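PDB 3DB2: putative NADPH-dependent oxidoreductase from Desulfitobacterium hafniense DCB-2, which probably catalyses an NADPH-dependent oxidation or reduction of a still unidentified substrate, as a member of the GFO/IDH/MocA oxidoreductase family. Local coordinates for residues L129-K134 / E269-I274. Residues are numbered along the deposited sequence; the frame is centred on the assembly and turned at random.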
loop_
_atom_site.group_PDB
_atom_site.type_symbol
_atom_site.label_atom_id
_atom_site.label_comp_id
_atom_site.label_asym_id
_atom_site.label_seq_id
_atom_site.Cartn_x
_atom_site.Cartn_y
_atom_site.Cartn_z
ATOM N N LEU C 129 5.494 7.326 -19.891
ATOM C CA LEU C 129 4.338 8.197 -19.784
ATOM C C LEU C 129 4.760 9.574 -19.276
ATOM O O LEU C 129 5.710 9.632 -18.507
ATOM C CB LEU C 129 3.298 7.589 -18.857
ATOM C CG LEU C 129 2.515 6.386 -19.411
ATOM C CD1 LEU C 129 1.696 5.722 -18.329
ATOM C CD2 LEU C 129 1.597 6.843 -20.547
ATOM N N GLY C 130 4.069 10.629 -19.711
ATOM C CA GLY C 130 4.449 11.976 -19.277
ATOM C C GLY C 130 4.337 12.052 -17.754
ATOM O O GLY C 130 5.106 12.736 -17.106
ATOM N N ALA C 131 3.386 11.325 -17.183
ATOM C CA ALA C 131 3.222 11.354 -15.721
ATOM C C ALA C 131 4.428 10.741 -15.043
ATOM O O ALA C 131 4.886 11.310 -14.064
ATOM C CB ALA C 131 1.960 10.646 -15.325
ATOM N N LEU C 132 4.962 9.617 -15.521
ATOM C CA LEU C 132 6.098 9.013 -14.823
ATOM C C LEU C 132 7.364 9.846 -14.981
ATOM O O LEU C 132 8.231 10.013 -14.083
ATOM C CB LEU C 132 6.262 7.587 -15.350
ATOM C CG LEU C 132 5.581 6.481 -14.563
ATOM C CD1 LEU C 132 6.149 6.378 -13.149
ATOM C CD2 LEU C 132 4.067 6.714 -14.541
ATOM N N ARG C 133 7.502 10.436 -16.171
ATOM C CA ARG C 133 8.586 11.383 -16.451
ATOM C C ARG C 133 8.534 12.599 -15.513
ATOM O O ARG C 133 9.569 13.066 -15.037
ATOM C CB ARG C 133 8.587 11.837 -17.903
ATOM C CG ARG C 133 8.857 10.781 -18.950
ATOM C CD ARG C 133 10.135 10.009 -18.684
ATOM N NE ARG C 133 10.602 9.184 -19.774
ATOM C CZ ARG C 133 11.461 8.180 -19.792
ATOM N NH1 ARG C 133 12.079 7.738 -18.716
ATOM N NH2 ARG C 133 11.744 7.564 -20.942
ATOM N N LYS C 134 7.342 13.098 -15.239
ATOM C CA LYS C 134 7.192 14.276 -14.393
ATOM C C LYS C 134 7.502 13.879 -12.962
ATOM O O LYS C 134 8.219 14.564 -12.210
ATOM C CB LYS C 134 5.786 14.842 -14.593
ATOM C CG LYS C 134 5.434 16.014 -13.696
ATOM C CD LYS C 134 6.275 17.211 -14.121
ATOM C CE LYS C 134 6.309 18.255 -13.021
ATOM N NZ LYS C 134 5.795 19.546 -13.561
ATOM N N GLU C 269 -3.833 11.330 -20.747
ATOM C CA GLU C 269 -4.988 12.183 -20.502
ATOM C C GLU C 269 -6.001 11.473 -19.611
ATOM O O GLU C 269 -6.852 12.146 -19.030
ATOM C CB GLU C 269 -5.699 12.582 -21.804
ATOM C CG GLU C 269 -4.826 13.422 -22.716
ATOM C CD GLU C 269 -5.551 13.908 -23.963
ATOM O OE1 GLU C 269 -6.779 14.151 -23.907
ATOM O OE2 GLU C 269 -4.891 14.054 -25.013
ATOM N N HIS C 270 -5.880 10.158 -19.512
ATOM C CA HIS C 270 -6.752 9.373 -18.644
ATOM C C HIS C 270 -6.029 8.973 -17.357
ATOM O O HIS C 270 -6.124 7.855 -16.849
ATOM C CB HIS C 270 -7.292 8.185 -19.438
ATOM C CG HIS C 270 -8.035 8.763 -20.624
ATOM N ND1 HIS C 270 -9.403 8.875 -20.634
ATOM C CD2 HIS C 270 -7.611 9.277 -21.799
ATOM C CE1 HIS C 270 -9.801 9.423 -21.774
ATOM N NE2 HIS C 270 -8.734 9.669 -22.509
ATOM N N SER C 271 -5.299 9.961 -16.829
ATOM C CA SER C 271 -4.585 9.794 -15.554
ATOM C C SER C 271 -4.674 11.105 -14.781
ATOM O O SER C 271 -4.996 12.143 -15.354
ATOM C CB SER C 271 -3.148 9.361 -15.805
ATOM O OG SER C 271 -2.326 10.394 -16.316
ATOM N N THR C 272 -4.381 11.072 -13.490
ATOM C CA THR C 272 -4.403 12.247 -12.650
ATOM C C THR C 272 -3.143 12.140 -11.750
ATOM O O THR C 272 -2.880 11.022 -11.290
ATOM C CB THR C 272 -5.538 12.410 -11.641
ATOM O OG1 THR C 272 -5.892 11.104 -11.145
ATOM C CG2 THR C 272 -6.770 13.051 -12.249
ATOM N N LEU C 273 -2.501 13.267 -11.573
ATOM C CA LEU C 273 -1.383 13.325 -10.621
ATOM C C LEU C 273 -1.698 14.458 -9.640
ATOM O O LEU C 273 -1.974 15.554 -10.112
ATOM C CB LEU C 273 -0.056 13.528 -11.314
ATOM C CG LEU C 273 1.198 13.717 -10.443
ATOM C CD1 LEU C 273 1.478 12.517 -9.562
ATOM C CD2 LEU C 273 2.411 14.055 -11.293
ATOM N N ILE C 274 -1.645 14.146 -8.353
ATOM C CA ILE C 274 -1.993 15.193 -7.365
ATOM C C ILE C 274 -0.814 15.300 -6.430
ATOM O O ILE C 274 -0.226 14.292 -6.071
ATOM C CB ILE C 274 -3.318 14.840 -6.695
ATOM C CG1 ILE C 274 -4.548 15.154 -7.585
ATOM C CG2 ILE C 274 -3.402 15.487 -5.322
ATOM C CD1 ILE C 274 -5.064 16.567 -7.346
#
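The methyl group of A131, in the first turn of helix 130-140, faces S271 and L273 at the start of strand 271-278. Its nearest neighbour on the strand is polar: A131 CB lies 4.4 Å from S271 OG. L273 stands farther off, with A131 CB 5.3 Å from L273 CD2, so even the buried half of this contact, between A131 and L273, is a light van der Waals approach rather than a tight interdigitation. What encloses A131 is the set of residues around it, since Y254 of strand 250-256 and F297 touch both A131 and S271. The S271 hydroxyl is occupied by a hydrogen bond to the backbone O of D268, while the carboxylate of the same D268 accepts from G130 N through OD2 and from A131 N through OD1. The loop before the strand thus holds the first turn of the helix as well, and the negative carboxylate probably also suits the positive end of the helix dipole. Here the helix rests on the face of the large mixed sheet characteristic of the GFO/IDH/MocA C-terminal domain; L132 and R133 turn instead to helix 183-194. Because the strand side chains alternate, S271 and L273 point to the helix and T272 points away. Nearly one turn along, the helix meets the strand again at a more open edge. L273 CG is anti to its backbone N (chi1 175°), which extends the leucine toward the helix, and L273 CD2 meets the aliphatic part of the partly exposed K134, with K134 CG at 4.3 Å. Beyond this point the lysine bends away at chi2 (69°), leaving K134 NZ 6.8 Å from L273 CD2 and next to a bound glycerol, probably from the crystallisation liquor, too close for a secure hydrogen bond.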